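PDB 3O0H: glutathione reductase from Bartonella henselae, which probably catalyses the NADPH-dependent reduction of glutathione disulfide to glutathione, using a bound FAD and a redox-active cysteine pair. Local coordinates for residues K157-T162 with W322-V327; P288-L293 with G306-D311. All blocks are in the same frame, centred on the assembly; numbering follows the deposited sequence.

Contact 1. Residues K157-T162 with W322-V327; sequences KILIAT and WAVGDV. With FAD (flavin-adenine dinucleotide), chain H.
The indole of Trp322 meets the aliphatic part of Lys157 at the far end of its six-membered ring: CG of Lys157 lies 3.6 Å from CZ3 of Trp322, in an oblique approach, while the carbonyl O of Ile158 sits at the ring edge, near its plane. Phe344 of helix 334-349 adds an edge-to-face ring contact. Ile158 and Trp322 belong to the neighbouring strands 158-160 and 321-323 of the parallel sheet of the FAD-binding Rossmann-type fold, with 321-323 outermost and Lys157 just before the first. Three backbone hydrogen bonds join them, Trp322 N to Ile158 O, Ile160 N to Trp322 O and Val324 N to Ile160 O, the middle one nearly straight at its hydrogen (176°). On the sheet face carrying Leu159 and Trp322, CD1 of Leu159 reaches CB of Trp322 (3.7 Å), because CG stands anti to the backbone N (chi1 179°); on the other, CB of Ile160 packs on CB of Ala323 at 3.9 Å. Past the strands both segments turn to the cofactor. Thr162, hydrogen-bonded to Asn289, lays CG2 3.4 Å from N7A of the FAD adenine. Asp326 grips FAD twice: its backbone N donates to phosphate oxygen O2P (2.9 Å), and the ribityl hydroxyl O3' donates to OD1 of Asp326 at 2.9 Å.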
ATOM      1  N   LYS B 157     -17.699 -35.311 -17.385  1.00 14.88           N
ATOM      2  CA  LYS B 157     -16.759 -34.240 -17.648  1.00 14.79           C
ATOM      3  C   LYS B 157     -15.589 -34.445 -16.712  1.00 13.57           C
ATOM      4  O   LYS B 157     -15.769 -34.871 -15.581  1.00 13.59           O
ATOM      5  CB  LYS B 157     -17.368 -32.870 -17.400  1.00 14.80           C
ATOM      6  CG  LYS B 157     -18.439 -32.453 -18.394  1.00 17.41           C
ATOM      7  CD  LYS B 157     -19.063 -31.089 -17.996  1.00 18.39           C
ATOM      8  CE  LYS B 157     -20.162 -30.624 -18.937  1.00 20.10           C
ATOM      9  NZ  LYS B 157     -21.194 -31.615 -19.215  1.00 21.09           N
ATOM     10  N   ILE B 158     -14.396 -34.174 -17.202  1.00 13.87           N
ATOM     11  CA  ILE B 158     -13.177 -34.272 -16.364  1.00 12.74           C
ATOM     12  C   ILE B 158     -12.360 -32.983 -16.470  1.00 12.57           C
ATOM     13  O   ILE B 158     -12.136 -32.493 -17.591  1.00 13.90           O
ATOM     14  CB  ILE B 158     -12.324 -35.518 -16.727  1.00 12.92           C
ATOM     15  CG1 ILE B 158     -13.098 -36.819 -16.462  1.00 12.81           C
ATOM     16  CG2 ILE B 158     -11.042 -35.583 -15.917  1.00 11.44           C
ATOM     17  CD1 ILE B 158     -12.558 -37.942 -17.217  1.00 15.97           C
ATOM     18  N   LEU B 159     -11.922 -32.465 -15.304  1.00 11.51           N
ATOM     19  CA  LEU B 159     -11.101 -31.260 -15.216  1.00 12.24           C
ATOM     20  C   LEU B 159      -9.708 -31.607 -14.697  1.00 11.35           C
ATOM     21  O   LEU B 159      -9.562 -32.122 -13.595  1.00 10.87           O
ATOM     22  CB  LEU B 159     -11.731 -30.206 -14.283  1.00 12.16           C
ATOM     23  CG  LEU B 159     -10.924 -28.921 -14.124  1.00 13.35           C
ATOM     24  CD1 LEU B 159     -10.751 -28.218 -15.531  1.00 11.49           C
ATOM     25  CD2 LEU B 159     -11.558 -27.982 -13.103  1.00 11.31           C
ATOM     26  N   ILE B 160      -8.710 -31.327 -15.518  1.00 10.75           N
ATOM     27  CA  ILE B 160      -7.316 -31.553 -15.178  1.00 11.16           C
ATOM     28  C   ILE B 160      -6.837 -30.267 -14.497  1.00 11.50           C
ATOM     29  O   ILE B 160      -6.785 -29.202 -15.120  1.00 11.19           O
ATOM     30  CB  ILE B 160      -6.437 -31.814 -16.402  1.00 11.62           C
ATOM     31  CG1 ILE B 160      -6.971 -33.014 -17.214  1.00 12.43           C
ATOM     32  CG2 ILE B 160      -4.959 -32.001 -15.954  1.00  9.74           C
ATOM     33  CD1 ILE B 160      -6.476 -33.025 -18.756  1.00 11.94           C
ATOM     34  N   ALA B 161      -6.495 -30.391 -13.220  1.00 11.92           N
ATOM     35  CA  ALA B 161      -6.045 -29.252 -12.385  1.00 11.70           C
ATOM     36  C   ALA B 161      -4.831 -29.689 -11.492  1.00 11.48           C
ATOM     37  O   ALA B 161      -4.777 -29.415 -10.284  1.00 12.58           O
ATOM     38  CB  ALA B 161      -7.229 -28.710 -11.532  1.00 10.62           C
ATOM     39  N   THR B 162      -3.862 -30.335 -12.119  1.00 11.30           N
ATOM     40  CA  THR B 162      -2.770 -31.003 -11.423  1.00 10.83           C
ATOM     41  C   THR B 162      -1.549 -30.149 -11.140  1.00 10.81           C
ATOM     42  O   THR B 162      -0.582 -30.625 -10.492  1.00 12.92           O
ATOM     43  CB  THR B 162      -2.330 -32.274 -12.208  1.00 11.63           C
ATOM     44  OG1 THR B 162      -2.046 -31.913 -13.550  1.00 11.22           O
ATOM     45  CG2 THR B 162      -3.476 -33.288 -12.195  1.00 10.91           C
ATOM     46  N   TRP B 322     -11.381 -30.699 -19.752  1.00 13.27           N
ATOM     47  CA  TRP B 322     -10.941 -29.306 -19.647  1.00 14.64           C
ATOM     48  C   TRP B 322      -9.721 -29.303 -18.763  1.00 12.60           C
ATOM     49  O   TRP B 322      -9.412 -30.324 -18.164  1.00 13.01           O
ATOM     50  CB  TRP B 322     -12.044 -28.435 -19.028  1.00 15.26           C
ATOM     51  CG  TRP B 322     -13.249 -28.060 -19.929  1.00 19.28           C
ATOM     52  CD1 TRP B 322     -13.448 -26.854 -20.573  1.00 19.61           C
ATOM     53  CD2 TRP B 322     -14.414 -28.833 -20.177  1.00 22.76           C
ATOM     54  NE1 TRP B 322     -14.632 -26.855 -21.219  1.00 25.65           N
ATOM     55  CE2 TRP B 322     -15.261 -28.055 -21.007  1.00 24.53           C
ATOM     56  CE3 TRP B 322     -14.833 -30.100 -19.782  1.00 21.89           C
ATOM     57  CZ2 TRP B 322     -16.496 -28.502 -21.456  1.00 28.26           C
ATOM     58  CZ3 TRP B 322     -16.058 -30.552 -20.221  1.00 26.16           C
ATOM     59  CH2 TRP B 322     -16.886 -29.760 -21.065  1.00 30.10           C
ATOM     60  N   ALA B 323      -9.007 -28.173 -18.684  1.00 11.83           N
ATOM     61  CA  ALA B 323      -7.825 -28.054 -17.789  1.00 11.12           C
ATOM     62  C   ALA B 323      -7.682 -26.588 -17.400  1.00 11.90           C
ATOM     63  O   ALA B 323      -8.017 -25.704 -18.205  1.00 13.16           O
ATOM     64  CB  ALA B 323      -6.522 -28.549 -18.466  1.00 11.68           C
ATOM     65  N   VAL B 324      -7.192 -26.330 -16.186  1.00 11.92           N
ATOM     66  CA  VAL B 324      -7.039 -24.985 -15.641  1.00 11.18           C
ATOM     67  C   VAL B 324      -5.712 -24.931 -14.891  1.00 11.73           C
ATOM     68  O   VAL B 324      -5.234 -25.966 -14.386  1.00 10.98           O
ATOM     69  CB  VAL B 324      -8.213 -24.634 -14.677  1.00 12.44           C
ATOM     70  CG1 VAL B 324      -9.511 -24.528 -15.464  1.00 11.88           C
ATOM     71  CG2 VAL B 324      -8.371 -25.678 -13.542  1.00  8.51           C
ATOM     72  N   GLY B 325      -5.120 -23.744 -14.821  1.00 11.16           N
ATOM     73  CA  GLY B 325      -4.017 -23.516 -13.930  1.00 10.44           C
ATOM     74  C   GLY B 325      -2.690 -23.731 -14.526  1.00  9.88           C
ATOM     75  O   GLY B 325      -2.567 -23.709 -15.753  1.00 11.31           O
ATOM     76  N   ASP B 326      -1.701 -24.046 -13.658  1.00 10.30           N
ATOM     77  CA  ASP B 326      -0.294 -24.186 -14.067  1.00 10.71           C
ATOM     78  C   ASP B 326      -0.146 -25.275 -15.119  1.00 10.85           C
ATOM     79  O   ASP B 326       0.691 -25.166 -16.039  1.00 10.59           O
ATOM     80  CB  ASP B 326       0.604 -24.537 -12.862  1.00 10.60           C
ATOM     81  CG  ASP B 326       0.791 -23.402 -11.870  1.00 10.96           C
ATOM     82  OD1 ASP B 326       0.246 -22.293 -12.059  1.00 10.26           O
ATOM     83  OD2 ASP B 326       1.516 -23.654 -10.849  1.00 10.89           O
ATOM     84  N   VAL B 327      -0.996 -26.312 -15.046  1.00 10.17           N
ATOM     85  CA  VAL B 327      -0.840 -27.442 -15.953  1.00  9.83           C
ATOM     86  C   VAL B 327      -1.030 -27.069 -17.451  1.00 10.24           C
ATOM     87  O   VAL B 327      -0.574 -27.784 -18.353  1.00 11.55           O
ATOM     88  CB  VAL B 327      -1.804 -28.609 -15.552  1.00  9.86           C
ATOM     89  CG1 VAL B 327      -3.306 -28.302 -15.968  1.00  8.85           C
ATOM     90  CG2 VAL B 327      -1.297 -29.936 -16.171  1.00  8.12           C
TER
HETATM   91  PA  FAD H 500      -1.815 -26.460  -7.561  1.00 12.80           P
HETATM   92  O1A FAD H 500      -0.347 -26.761  -7.572  1.00 12.38           O
HETATM   93  O2A FAD H 500      -2.226 -25.418  -6.557  1.00 12.81           O
HETATM   94  O5B FAD H 500      -2.707 -27.766  -7.333  1.00 11.58           O
HETATM   95  C5B FAD H 500      -2.482 -29.002  -7.977  1.00 12.86           C
HETATM   96  C4B FAD H 500      -2.930 -30.060  -6.989  1.00 11.36           C
HETATM   97  O4B FAD H 500      -3.090 -31.320  -7.625  1.00 13.53           O
HETATM   98  C3B FAD H 500      -1.958 -30.282  -5.835  1.00 11.40           C
HETATM   99  O3B FAD H 500      -2.648 -30.190  -4.585  1.00 14.23           O
HETATM  100  C2B FAD H 500      -1.427 -31.687  -6.052  1.00 13.87           C
HETATM  101  O2B FAD H 500      -1.192 -32.336  -4.825  1.00 13.57           O
HETATM  102  C1B FAD H 500      -2.535 -32.372  -6.776  1.00 12.14           C
HETATM  103  N9A FAD H 500      -2.268 -33.408  -7.788  1.00 11.65           N
HETATM  104  C8A FAD H 500      -1.401 -33.350  -8.839  1.00  9.30           C
HETATM  105  N7A FAD H 500      -1.580 -34.445  -9.594  1.00  9.28           N
HETATM  106  C5A FAD H 500      -2.569 -35.188  -9.014  1.00  9.21           C
HETATM  107  C6A FAD H 500      -3.211 -36.341  -9.381  1.00 11.56           C
HETATM  108  N6A FAD H 500      -2.876 -37.043 -10.475  1.00 11.03           N
HETATM  109  N1A FAD H 500      -4.217 -36.828  -8.583  1.00 11.19           N
HETATM  110  C2A FAD H 500      -4.591 -36.129  -7.459  1.00 13.23           C
HETATM  111  N3A FAD H 500      -3.983 -34.970  -7.110  1.00 12.87           N
HETATM  112  C4A FAD H 500      -3.020 -34.507  -7.919  1.00 11.87           C
HETATM  113  N1  FAD H 500       1.702 -17.778  -7.029  1.00 13.72           N
HETATM  114  C2  FAD H 500       1.240 -16.501  -6.785  1.00 11.18           C
HETATM  115  O2  FAD H 500       0.274 -16.000  -7.416  1.00 12.68           O
HETATM  116  N3  FAD H 500       1.831 -15.763  -5.838  1.00 12.28           N
HETATM  117  C4  FAD H 500       2.872 -16.238  -5.057  1.00 14.17           C
HETATM  118  O4  FAD H 500       3.315 -15.486  -4.180  1.00 13.93           O
HETATM  119  C4X FAD H 500       3.346 -17.528  -5.295  1.00 11.92           C
HETATM  120  N5  FAD H 500       4.360 -18.067  -4.550  1.00 14.92           N
HETATM  121  C5X FAD H 500       4.759 -19.378  -4.810  1.00 11.58           C
HETATM  122  C6  FAD H 500       5.797 -19.896  -4.056  1.00 11.57           C
HETATM  123  C7  FAD H 500       6.231 -21.200  -4.258  1.00 12.69           C
HETATM  124  C7M FAD H 500       7.363 -21.727  -3.395  1.00 14.26           C
HETATM  125  C8  FAD H 500       5.617 -21.986  -5.214  1.00 10.10           C
HETATM  126  C8M FAD H 500       6.098 -23.398  -5.482  1.00 10.35           C
HETATM  127  C9  FAD H 500       4.592 -21.463  -5.993  1.00  9.20           C
HETATM  128  C9A FAD H 500       4.163 -20.146  -5.793  1.00  8.53           C
HETATM  129  N10 FAD H 500       3.140 -19.582  -6.534  1.00 12.23           N
HETATM  130  C10 FAD H 500       2.723 -18.301  -6.274  1.00 12.02           C
HETATM  131  C1' FAD H 500       2.452 -20.321  -7.615  1.00 10.35           C
HETATM  132  C2' FAD H 500       1.146 -20.948  -7.196  1.00 12.33           C
HETATM  133  O2' FAD H 500       1.403 -21.878  -6.161  1.00 12.21           O
HETATM  134  C3' FAD H 500       0.563 -21.652  -8.393  1.00 10.98           C
HETATM  135  O3' FAD H 500       0.534 -20.847  -9.558  1.00 12.45           O
HETATM  136  C4' FAD H 500      -0.795 -22.226  -8.055  1.00 13.31           C
HETATM  137  O4' FAD H 500      -0.656 -23.078  -6.914  1.00 14.55           O
HETATM  138  C5' FAD H 500      -1.344 -23.046  -9.216  1.00 11.45           C
HETATM  139  O5' FAD H 500      -2.668 -23.535  -8.908  1.00 11.35           O
HETATM  140  P   FAD H 500      -3.095 -24.909  -9.619  1.00 10.72           P
HETATM  141  O1P FAD H 500      -4.553 -25.192  -9.336  1.00 14.03           O
HETATM  142  O2P FAD H 500      -2.755 -24.844 -11.092  1.00 10.01           O
HETATM  143  O3P FAD H 500      -2.156 -26.067  -9.078  1.00 10.76           O

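Contact 2. Residues P288-L293 with G306-D311; sequences PNTTGL and GAVVVD. With FAD (flavin-adenine dinucleotide), chain H.
Thr290 OG1 donates a short hydrogen bond, 2.7 Å, to the carbonyl O of Gly306. The hydroxyl lies in the carbonyl plane and meets a lone pair, with a C=O...OG1 angle of 134°. Carbon atoms also gather round this oxygen: CB of Pro288 comes to 3.2 Å from Gly306 O, and CG2 of Thr290 to 3.3 Å from the same atom. With OG1 between its backbone N and carbonyl carbon (chi1 49°), Thr290 sends the hydroxyl to Gly306 and leaves the methyl to lie obliquely against Val308, where the two CG2 atoms of Thr290 and Val308 are 3.5 Å apart. Beside them the proline ring rests on the next residue of the opposite segment, Pro288 CG lying 3.9 Å from Ala307 CA. Gly306 has a positive phi (79°), a backbone shape that favours glycine.

Apart from Pro288, which ends strand 286-288, both segments are loop, in the FAD-binding part of the fold: 288-293 leads to helix 295-298, and the loop 306-311 follows that helix on the way to strand 321-323. The contact thus closes a short excursion of the chain around helix 295-298, whose Leu295 is touched by both Thr290 and Val308. Asn303 holds the amide of Ala307 through its OD1, and Val308 also packs on Ala323.

The loop 288-293 faces the cofactor with other side chains. ND2 of Asn289 lies 3.4 Å from C8A of FAD, and CD1 of Leu293 is 3.6 Å from the adenine amino nitrogen N6A. The loop beside the adenine is thus joined to the loop 306-311 amid van der Waals contacts, and the single hydrogen bond across the contact runs from a side-chain hydroxyl to a backbone carbonyl.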
ATOM      1  N   PRO B 288       4.642 -28.004 -15.973  1.00 14.80           N
ATOM      2  CA  PRO B 288       3.321 -28.649 -15.920  1.00 13.77           C
ATOM      3  C   PRO B 288       3.414 -30.113 -15.528  1.00 14.29           C
ATOM      4  O   PRO B 288       4.279 -30.850 -16.034  1.00 13.59           O
ATOM      5  CB  PRO B 288       2.822 -28.532 -17.355  1.00 14.10           C
ATOM      6  CG  PRO B 288       3.483 -27.265 -17.861  1.00 13.21           C
ATOM      7  CD  PRO B 288       4.885 -27.390 -17.299  1.00 16.37           C
ATOM      8  N   ASN B 289       2.554 -30.514 -14.587  1.00 13.43           N
ATOM      9  CA  ASN B 289       2.558 -31.847 -14.008  1.00 14.45           C
ATOM     10  C   ASN B 289       1.607 -32.770 -14.795  1.00 14.33           C
ATOM     11  O   ASN B 289       0.458 -32.971 -14.408  1.00 13.63           O
ATOM     12  CB  ASN B 289       2.121 -31.748 -12.547  1.00 14.16           C
ATOM     13  CG  ASN B 289       2.120 -33.074 -11.832  1.00 16.20           C
ATOM     14  OD1 ASN B 289       2.752 -34.053 -12.266  1.00 14.68           O
ATOM     15  ND2 ASN B 289       1.436 -33.105 -10.690  1.00 16.93           N
ATOM     16  N   THR B 290       2.137 -33.359 -15.865  1.00 13.72           N
ATOM     17  CA  THR B 290       1.372 -34.153 -16.813  1.00 14.03           C
ATOM     18  C   THR B 290       1.999 -35.532 -17.093  1.00 16.57           C
ATOM     19  O   THR B 290       1.441 -36.281 -17.893  1.00 19.38           O
ATOM     20  CB  THR B 290       1.270 -33.381 -18.150  1.00 13.92           C
ATOM     21  OG1 THR B 290       2.585 -32.918 -18.530  1.00 14.42           O
ATOM     22  CG2 THR B 290       0.380 -32.156 -18.031  1.00 12.85           C
ATOM     23  N   THR B 291       3.135 -35.863 -16.479  1.00 17.62           N
ATOM     24  CA  THR B 291       3.775 -37.198 -16.613  1.00 19.94           C
ATOM     25  C   THR B 291       3.063 -38.191 -15.719  1.00 19.23           C
ATOM     26  O   THR B 291       2.733 -37.883 -14.578  1.00 18.34           O
ATOM     27  CB  THR B 291       5.285 -37.210 -16.174  1.00 21.34           C
ATOM     28  OG1 THR B 291       5.994 -36.166 -16.849  1.00 27.41           O
ATOM     29  CG2 THR B 291       5.955 -38.492 -16.564  1.00 25.96           C
ATOM     30  N   GLY B 292       2.851 -39.384 -16.232  1.00 18.91           N
ATOM     31  CA  GLY B 292       2.287 -40.475 -15.436  1.00 19.70           C
ATOM     32  C   GLY B 292       0.827 -40.247 -15.074  1.00 18.21           C
ATOM     33  O   GLY B 292       0.322 -40.845 -14.126  1.00 18.02           O
ATOM     34  N   LEU B 293       0.137 -39.411 -15.843  1.00 16.52           N
ATOM     35  CA  LEU B 293      -1.268 -39.052 -15.558  1.00 15.76           C
ATOM     36  C   LEU B 293      -2.269 -39.843 -16.379  1.00 15.09           C
ATOM     37  O   LEU B 293      -3.473 -39.797 -16.125  1.00 15.65           O
ATOM     38  CB  LEU B 293      -1.469 -37.525 -15.756  1.00 14.94           C
ATOM     39  CG  LEU B 293      -2.816 -36.860 -15.486  1.00 13.98           C
ATOM     40  CD1 LEU B 293      -3.329 -37.227 -14.080  1.00 12.68           C
ATOM     41  CD2 LEU B 293      -2.738 -35.334 -15.633  1.00 12.71           C
ATOM     42  N   GLY B 306       5.322 -29.817 -22.092  1.00 17.71           N
ATOM     43  CA  GLY B 306       4.573 -30.568 -21.092  1.00 16.57           C
ATOM     44  C   GLY B 306       3.228 -29.981 -20.715  1.00 14.46           C
ATOM     45  O   GLY B 306       2.535 -30.492 -19.816  1.00 14.34           O
ATOM     46  N   ALA B 307       2.822 -28.920 -21.401  1.00 13.38           N
ATOM     47  CA  ALA B 307       1.562 -28.267 -21.087  1.00 12.01           C
ATOM     48  C   ALA B 307       0.388 -29.026 -21.724  1.00 10.81           C
ATOM     49  O   ALA B 307       0.485 -29.490 -22.859  1.00 10.99           O
ATOM     50  CB  ALA B 307       1.591 -26.817 -21.572  1.00 11.36           C
ATOM     51  N   VAL B 308      -0.706 -29.163 -20.990  1.00 11.25           N
ATOM     52  CA  VAL B 308      -1.977 -29.523 -21.577  1.00 11.97           C
ATOM     53  C   VAL B 308      -2.478 -28.328 -22.452  1.00 13.13           C
ATOM     54  O   VAL B 308      -2.668 -27.200 -21.952  1.00 13.11           O
ATOM     55  CB  VAL B 308      -3.020 -29.892 -20.491  1.00 10.91           C
ATOM     56  CG1 VAL B 308      -4.414 -30.155 -21.140  1.00 12.10           C
ATOM     57  CG2 VAL B 308      -2.573 -31.085 -19.676  1.00 11.62           C
ATOM     58  N   VAL B 309      -2.721 -28.595 -23.731  1.00 13.87           N
ATOM     59  CA  VAL B 309      -3.173 -27.592 -24.657  1.00 14.63           C
ATOM     60  C   VAL B 309      -4.663 -27.371 -24.464  1.00 15.57           C
ATOM     61  O   VAL B 309      -5.427 -28.333 -24.426  1.00 14.40           O
ATOM     62  CB  VAL B 309      -2.827 -27.969 -26.067  1.00 16.86           C
ATOM     63  CG1 VAL B 309      -3.294 -26.871 -27.135  1.00 15.99           C
ATOM     64  CG2 VAL B 309      -1.314 -28.235 -26.174  1.00 15.34           C
ATOM     65  N   VAL B 310      -5.035 -26.114 -24.192  1.00 13.97           N
ATOM     66  CA  VAL B 310      -6.432 -25.748 -24.063  1.00 14.69           C
ATOM     67  C   VAL B 310      -6.800 -24.628 -25.029  1.00 16.56           C
ATOM     68  O   VAL B 310      -5.939 -23.845 -25.482  1.00 16.84           O
ATOM     69  CB  VAL B 310      -6.777 -25.381 -22.631  1.00 14.09           C
ATOM     70  CG1 VAL B 310      -6.534 -26.611 -21.694  1.00 13.71           C
ATOM     71  CG2 VAL B 310      -5.987 -24.109 -22.148  1.00 13.63           C
ATOM     72  N   ASP B 311      -8.079 -24.565 -25.357  1.00 16.44           N
ATOM     73  CA  ASP B 311      -8.547 -23.531 -26.229  1.00 18.47           C
ATOM     74  C   ASP B 311      -8.998 -22.362 -25.365  1.00 18.32           C
ATOM     75  O   ASP B 311      -8.784 -22.351 -24.173  1.00 17.08           O
ATOM     76  CB  ASP B 311      -9.614 -24.041 -27.202  1.00 19.49           C
ATOM     77  CG  ASP B 311     -10.913 -24.514 -26.536  1.00 19.84           C
ATOM     78  OD1 ASP B 311     -11.168 -24.298 -25.354  1.00 16.91           O
ATOM     79  OD2 ASP B 311     -11.738 -25.082 -27.260  1.00 21.48           O
TER
HETATM   80  PA  FAD H 500      -1.815 -26.460  -7.561  1.00 12.80           P
HETATM   81  O1A FAD H 500      -0.347 -26.761  -7.572  1.00 12.38           O
HETATM   82  O2A FAD H 500      -2.226 -25.418  -6.557  1.00 12.81           O
HETATM   83  O5B FAD H 500      -2.707 -27.766  -7.333  1.00 11.58           O
HETATM   84  C5B FAD H 500      -2.482 -29.002  -7.977  1.00 12.86           C
HETATM   85  C4B FAD H 500      -2.930 -30.060  -6.989  1.00 11.36           C
HETATM   86  O4B FAD H 500      -3.090 -31.320  -7.625  1.00 13.53           O
HETATM   87  C3B FAD H 500      -1.958 -30.282  -5.835  1.00 11.40           C
HETATM   88  O3B FAD H 500      -2.648 -30.190  -4.585  1.00 14.23           O
HETATM   89  C2B FAD H 500      -1.427 -31.687  -6.052  1.00 13.87           C
HETATM   90  O2B FAD H 500      -1.192 -32.336  -4.825  1.00 13.57           O
HETATM   91  C1B FAD H 500      -2.535 -32.372  -6.776  1.00 12.14           C
HETATM   92  N9A FAD H 500      -2.268 -33.408  -7.788  1.00 11.65           N
HETATM   93  C8A FAD H 500      -1.401 -33.350  -8.839  1.00  9.30           C
HETATM   94  N7A FAD H 500      -1.580 -34.445  -9.594  1.00  9.28           N
HETATM   95  C5A FAD H 500      -2.569 -35.188  -9.014  1.00  9.21           C
HETATM   96  C6A FAD H 500      -3.211 -36.341  -9.381  1.00 11.56           C
HETATM   97  N6A FAD H 500      -2.876 -37.043 -10.475  1.00 11.03           N
HETATM   98  N1A FAD H 500      -4.217 -36.828  -8.583  1.00 11.19           N
HETATM   99  C2A FAD H 500      -4.591 -36.129  -7.459  1.00 13.23           C
HETATM  100  N3A FAD H 500      -3.983 -34.970  -7.110  1.00 12.87           N
HETATM  101  C4A FAD H 500      -3.020 -34.507  -7.919  1.00 11.87           C
HETATM  102  N1  FAD H 500       1.702 -17.778  -7.029  1.00 13.72           N
HETATM  103  C2  FAD H 500       1.240 -16.501  -6.785  1.00 11.18           C
HETATM  104  O2  FAD H 500       0.274 -16.000  -7.416  1.00 12.68           O
HETATM  105  N3  FAD H 500       1.831 -15.763  -5.838  1.00 12.28           N
HETATM  106  C4  FAD H 500       2.872 -16.238  -5.057  1.00 14.17           C
HETATM  107  O4  FAD H 500       3.315 -15.486  -4.180  1.00 13.93           O
HETATM  108  C4X FAD H 500       3.346 -17.528  -5.295  1.00 11.92           C
HETATM  109  N5  FAD H 500       4.360 -18.067  -4.550  1.00 14.92           N
HETATM  110  C5X FAD H 500       4.759 -19.378  -4.810  1.00 11.58           C
HETATM  111  C6  FAD H 500       5.797 -19.896  -4.056  1.00 11.57           C
HETATM  112  C7  FAD H 500       6.231 -21.200  -4.258  1.00 12.69           C
HETATM  113  C7M FAD H 500       7.363 -21.727  -3.395  1.00 14.26           C
HETATM  114  C8  FAD H 500       5.617 -21.986  -5.214  1.00 10.10           C
HETATM  115  C8M FAD H 500       6.098 -23.398  -5.482  1.00 10.35           C
HETATM  116  C9  FAD H 500       4.592 -21.463  -5.993  1.00  9.20           C
HETATM  117  C9A FAD H 500       4.163 -20.146  -5.793  1.00  8.53           C
HETATM  118  N10 FAD H 500       3.140 -19.582  -6.534  1.00 12.23           N
HETATM  119  C10 FAD H 500       2.723 -18.301  -6.274  1.00 12.02           C
HETATM  120  C1' FAD H 500       2.452 -20.321  -7.615  1.00 10.35           C
HETATM  121  C2' FAD H 500       1.146 -20.948  -7.196  1.00 12.33           C
HETATM  122  O2' FAD H 500       1.403 -21.878  -6.161  1.00 12.21           O
HETATM  123  C3' FAD H 500       0.563 -21.652  -8.393  1.00 10.98           C
HETATM  124  O3' FAD H 500       0.534 -20.847  -9.558  1.00 12.45           O
HETATM  125  C4' FAD H 500      -0.795 -22.226  -8.055  1.00 13.31           C
HETATM  126  O4' FAD H 500      -0.656 -23.078  -6.914  1.00 14.55           O
HETATM  127  C5' FAD H 500      -1.344 -23.046  -9.216  1.00 11.45           C
HETATM  128  O5' FAD H 500      -2.668 -23.535  -8.908  1.00 11.35           O
HETATM  129  P   FAD H 500      -3.095 -24.909  -9.619  1.00 10.72           P
HETATM  130  O1P FAD H 500      -4.553 -25.192  -9.336  1.00 14.03           O
HETATM  131  O2P FAD H 500      -2.755 -24.844 -11.092  1.00 10.01           O
HETATM  132  O3P FAD H 500      -2.156 -26.067  -9.078  1.00 10.76           O

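Contacts 1 and 2 have their centres about 9 Å apart, and contact 2 falls within the chain that runs between the two segments of contact 1. They touch directly at two probable hydrogen bonds: Thr162 OG1 with Asn289 O at 2.9 Å, and Val308 N with Val327 O at 3.0 Å. Between them the methyls Val327 CG2 and Thr290 CG2 pack at 3.3 Å. Segment 288-293 therefore lies against the stretches that follow both strands of contact 1, at Thr162 and Val327, and Val308 ties 306-311 to Val327. FAD is shared: contact 1 reaches the adenine, the pyrophosphate and the ribityl chain, whereas contact 2 adds Asn289 and Leu293 beside the adenine alone.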